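Local structure of tetraacyldisaccharide 4'-kinase (Aquifex aeolicus, 4EHX) at residues T22-D25 and K30-K33; P200-F205 and K307-R312. The protein transfers the gamma-phosphate of ATP to the 4'-position of a tetraacyldisaccharide 1-phosphate to form lipid IVA, the last step of lipid IVA biosynthesis. One frame throughout, in Å; residues are numbered along the deposited sequence.

Contact 1: residues T22-D25 and K30-K33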
# COMPACT_ATOMS: atom_id res chain seq x y z
N THR A 22 19.23 -15.55 -6.79
CA THR A 22 20.65 -15.78 -7.07
C THR A 22 21.05 -15.18 -8.41
O THR A 22 22.12 -14.56 -8.55
CB THR A 22 20.99 -17.28 -7.03
OG1 THR A 22 20.79 -17.77 -5.70
CG2 THR A 22 22.44 -17.52 -7.44
N LEU A 23 20.18 -15.33 -9.41
CA LEU A 23 20.48 -14.76 -10.72
C LEU A 23 20.64 -13.24 -10.66
O LEU A 23 21.60 -12.69 -11.23
CB LEU A 23 19.41 -15.16 -11.75
CG LEU A 23 19.37 -16.67 -12.06
CD1 LEU A 23 18.19 -17.01 -12.96
CD2 LEU A 23 20.68 -17.12 -12.68
N TYR A 24 19.74 -12.56 -9.96
CA TYR A 24 19.88 -11.11 -9.81
C TYR A 24 21.10 -10.76 -8.96
O TYR A 24 21.83 -9.83 -9.30
CB TYR A 24 18.63 -10.47 -9.23
CG TYR A 24 17.56 -10.24 -10.29
CD1 TYR A 24 17.69 -9.20 -11.20
CD2 TYR A 24 16.45 -11.07 -10.38
CE1 TYR A 24 16.73 -8.97 -12.16
CE2 TYR A 24 15.47 -10.85 -11.35
CZ TYR A 24 15.63 -9.80 -12.23
OH TYR A 24 14.69 -9.57 -13.21
N ASP A 25 21.29 -11.48 -7.86
CA ASP A 25 22.42 -11.25 -6.95
C ASP A 25 23.75 -11.24 -7.71
O ASP A 25 24.62 -10.41 -7.44
CB ASP A 25 22.49 -12.35 -5.89
CG ASP A 25 21.44 -12.22 -4.81
OD1 ASP A 25 20.69 -11.21 -4.80
OD2 ASP A 25 21.37 -13.13 -3.94
N LYS A 30 19.34 -8.70 -16.19
CA LYS A 30 19.53 -7.27 -16.35
C LYS A 30 18.68 -6.48 -15.35
O LYS A 30 17.51 -6.79 -15.12
CB LYS A 30 19.17 -6.85 -17.77
CG LYS A 30 19.56 -5.41 -18.12
CD LYS A 30 19.70 -5.24 -19.62
CE LYS A 30 19.75 -3.78 -20.02
NZ LYS A 30 19.29 -3.56 -21.43
N ILE A 31 19.33 -5.50 -14.72
CA ILE A 31 18.66 -4.52 -13.88
C ILE A 31 18.65 -3.20 -14.65
O ILE A 31 19.70 -2.63 -14.93
CB ILE A 31 19.34 -4.40 -12.51
CG1 ILE A 31 19.25 -5.75 -11.78
CG2 ILE A 31 18.67 -3.29 -11.67
CD1 ILE A 31 20.04 -5.84 -10.48
N LYS A 32 17.45 -2.74 -15.01
CA LYS A 32 17.31 -1.52 -15.83
C LYS A 32 17.32 -0.26 -14.97
O LYS A 32 16.93 -0.30 -13.82
CB LYS A 32 16.03 -1.62 -16.66
CG LYS A 32 16.00 -2.91 -17.49
CD LYS A 32 14.73 -3.06 -18.32
CE LYS A 32 14.78 -2.15 -19.53
NZ LYS A 32 16.11 -2.21 -20.20
N LYS A 33 17.74 0.86 -15.55
CA LYS A 33 17.93 2.07 -14.77
C LYS A 33 17.19 3.25 -15.38
O LYS A 33 17.51 3.68 -16.48
CB LYS A 33 19.42 2.39 -14.68
CG LYS A 33 19.74 3.73 -14.03
CD LYS A 33 19.71 3.64 -12.53
CE LYS A 33 20.37 4.86 -11.89
NZ LYS A 33 19.67 6.14 -12.23
O HOH W 1 15.78 -8.79 -15.72
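The ring of Tyr24 meets residues 30-33 with one edge rather than with a face. Near the ring plane on that edge lie CG1 of Ile31, 3.8 Å from Tyr24 CD1, and the carbonyl O of Lys30, 3.8 Å from Tyr24 CE1. The Ile31 part is an apolar touch, in which the side chain runs obliquely to the ring and offers its CG1 branch. With CG1 anti to its own carbonyl carbon (chi1 -62°), that branch is put at the ring edge. The polar link goes through water: one molecule donates to Lys30 O at 2.7 Å and hydrogen-bonds Tyr24 OH at 2.8 Å, which links the phenol to the backbone beyond the helix end and is likely to limit how the ring can turn. A leucine in place of Tyr24 would probably leave the bridging water without its hydroxyl partner and the Lys30 carbonyl without its link to the helix. The contact joins the last turn of helix 7-25 to the loop leading to strand 38-43. Tyr24 also touches Leu29 and Arg144, and Asp25 forms a salt bridge with Arg144; farther along, Lys32 is hydrogen-bonded through its backbone to Lys145 and His147, between strands 134-138 and 150-156.

Contact 2: residues P200-F205 and K307-R312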
# COMPACT_ATOMS: atom_id res chain seq x y z
N PRO A 200 19.80 1.42 8.46
CA PRO A 200 18.91 2.49 8.93
C PRO A 200 17.52 1.92 9.15
O PRO A 200 16.95 1.29 8.26
CB PRO A 200 18.90 3.47 7.76
CG PRO A 200 20.18 3.19 7.01
CD PRO A 200 20.39 1.71 7.14
N THR A 201 16.97 2.14 10.34
CA THR A 201 15.75 1.47 10.75
C THR A 201 14.81 2.48 11.41
O THR A 201 15.25 3.29 12.23
CB THR A 201 16.07 0.30 11.71
OG1 THR A 201 16.92 -0.63 11.02
CG2 THR A 201 14.80 -0.40 12.17
N PHE A 202 13.53 2.41 11.06
CA PHE A 202 12.54 3.41 11.47
C PHE A 202 11.24 2.76 11.93
O PHE A 202 10.56 2.10 11.15
CB PHE A 202 12.21 4.32 10.29
CG PHE A 202 13.41 4.94 9.66
CD1 PHE A 202 14.09 4.28 8.65
CD2 PHE A 202 13.89 6.16 10.11
CE1 PHE A 202 15.22 4.84 8.08
CE2 PHE A 202 15.02 6.73 9.55
CZ PHE A 202 15.68 6.07 8.53
N LYS A 203 10.89 2.98 13.19
CA LYS A 203 9.64 2.44 13.70
C LYS A 203 8.47 3.25 13.19
O LYS A 203 8.52 4.49 13.18
CB LYS A 203 9.65 2.47 15.23
CG LYS A 203 10.55 1.44 15.87
CD LYS A 203 10.44 1.59 17.39
CE LYS A 203 11.12 0.47 18.14
NZ LYS A 203 10.85 0.67 19.59
N MET A 204 7.42 2.56 12.79
CA MET A 204 6.25 3.22 12.22
C MET A 204 5.01 2.93 13.05
O MET A 204 4.69 1.77 13.32
CB MET A 204 6.03 2.75 10.79
CG MET A 204 4.73 3.27 10.17
SD MET A 204 4.58 2.77 8.43
CE MET A 204 2.97 1.97 8.45
N PHE A 205 4.32 4.00 13.44
CA PHE A 205 3.09 3.92 14.22
C PHE A 205 2.02 4.49 13.33
O PHE A 205 2.30 5.39 12.54
CB PHE A 205 3.19 4.77 15.49
CG PHE A 205 4.20 4.26 16.50
CD1 PHE A 205 5.55 4.47 16.31
CD2 PHE A 205 3.78 3.62 17.66
CE1 PHE A 205 6.48 4.01 17.25
CE2 PHE A 205 4.70 3.17 18.60
CZ PHE A 205 6.05 3.36 18.39
N LYS A 307 14.54 11.48 5.94
CA LYS A 307 14.54 12.61 5.02
C LYS A 307 15.94 12.79 4.43
O LYS A 307 16.09 13.09 3.25
CB LYS A 307 14.12 13.92 5.72
CG LYS A 307 12.62 13.99 6.07
CD LYS A 307 12.29 15.33 6.74
CE LYS A 307 10.79 15.53 6.96
NZ LYS A 307 10.54 16.80 7.71
N LYS A 308 16.95 12.61 5.26
CA LYS A 308 18.33 12.72 4.79
C LYS A 308 18.67 11.65 3.76
O LYS A 308 19.34 11.95 2.77
CB LYS A 308 19.32 12.68 5.95
CG LYS A 308 20.79 12.79 5.53
CD LYS A 308 21.68 13.07 6.74
CE LYS A 308 23.14 13.17 6.33
NZ LYS A 308 24.02 13.39 7.52
N LEU A 309 18.23 10.42 3.99
CA LEU A 309 18.49 9.35 3.02
C LEU A 309 17.83 9.69 1.70
O LEU A 309 18.39 9.44 0.64
CB LEU A 309 17.95 7.99 3.49
CG LEU A 309 18.69 7.22 4.58
CD1 LEU A 309 17.89 5.98 4.96
CD2 LEU A 309 20.11 6.84 4.14
N ILE A 310 16.63 10.24 1.77
CA ILE A 310 15.88 10.55 0.56
C ILE A 310 16.55 11.66 -0.22
O ILE A 310 16.77 11.55 -1.43
CB ILE A 310 14.43 10.90 0.90
CG1 ILE A 310 13.72 9.67 1.46
CG2 ILE A 310 13.68 11.45 -0.32
CD1 ILE A 310 12.39 9.98 2.09
N TYR A 311 16.89 12.74 0.48
CA TYR A 311 17.59 13.87 -0.10
C TYR A 311 18.84 13.46 -0.88
O TYR A 311 19.08 13.94 -1.99
CB TYR A 311 17.93 14.85 1.04
CG TYR A 311 18.97 15.90 0.75
CD1 TYR A 311 18.65 17.05 0.03
CD2 TYR A 311 20.26 15.78 1.26
CE1 TYR A 311 19.59 18.03 -0.20
CE2 TYR A 311 21.21 16.76 1.03
CZ TYR A 311 20.87 17.88 0.30
OH TYR A 311 21.82 18.85 0.07
N ARG A 312 19.62 12.54 -0.32
CA ARG A 312 20.89 12.16 -0.95
C ARG A 312 20.77 11.41 -2.28
O ARG A 312 21.73 11.38 -3.05
CB ARG A 312 21.78 11.37 0.02
CG ARG A 312 22.26 12.17 1.23
CD ARG A 312 23.20 13.30 0.82
NE ARG A 312 23.63 14.09 1.98
CZ ARG A 312 24.72 13.82 2.70
NH1 ARG A 312 25.49 12.79 2.38
NH2 ARG A 312 25.04 14.59 3.74
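Apolar contact is all that passes directly between residues 200-205 and 307-312, and a single methyl, CD1 of Leu309, makes both touches. It lies 3.9 Å from Pro200 CB, and Pro200 CG is scarcely farther from the same methyl, at 4.2 Å. The leucine side chain and the proline ring cross at about a right angle, so one branch end meets one flank of the ring. Toward Phe202 the same CD1 comes to the far end of the aromatic ring, 4.2 Å from Phe202 CZ, near the ring plane and at its edge; this is a looser touch, made without use of a ring face. Leu309 has CG anti to its carbonyl carbon (chi1 -75°) and a side chain that leaves the helix toward residues 200-205, which together carry the methyl to its two partners.

In this atypical P-loop kinase, strand 201-212 runs parallel to strand 182-186 and antiparallel to strand 291-300, while helix 303-312 follows the latter near the C-terminus. Leu309 thus joins the closing helix of the chain to the start of strand 201-212 and the proline just before it, distant in sequence.

Hydrogen bonding stays on each side of the contact. On the helix, Tyr311 N donates to Lys307 O at 2.9 Å, within the regular backbone pattern. On the strand, Phe202 is held by backbone bonds to Leu183 and Leu185, which fix the base from which its ring extends. Further apolar packing comes from around the pair: Phe202 also rests on Leu300, and the next helical residue, Ile310, turns to Leu58 and Leu61 of helix 51-61, the helix that begins at the predicted ATP-binding Lys51.

In the fold
Contact 1 comes first in the chain and is complete well before contact 2 begins, and the two stand apart in space: their centres are about 25 Å from each other and their nearest atoms about 11 Å, and they do not meet. They share no helix or strand. Contact 1 is a short-range closure, with four residues between its segments, at the end of helix 7-25 and ahead of strand 38-43; contact 2 spans 101 intervening residues and brings helix 303-312 to strand 201-212. Both belong to the one LpxK kinase chain and lie away from the probable ATP site. They illustrate two scales of folding in one kinase: a local turn-back after the N-terminal helix, and a long-range return of the C-terminal helix.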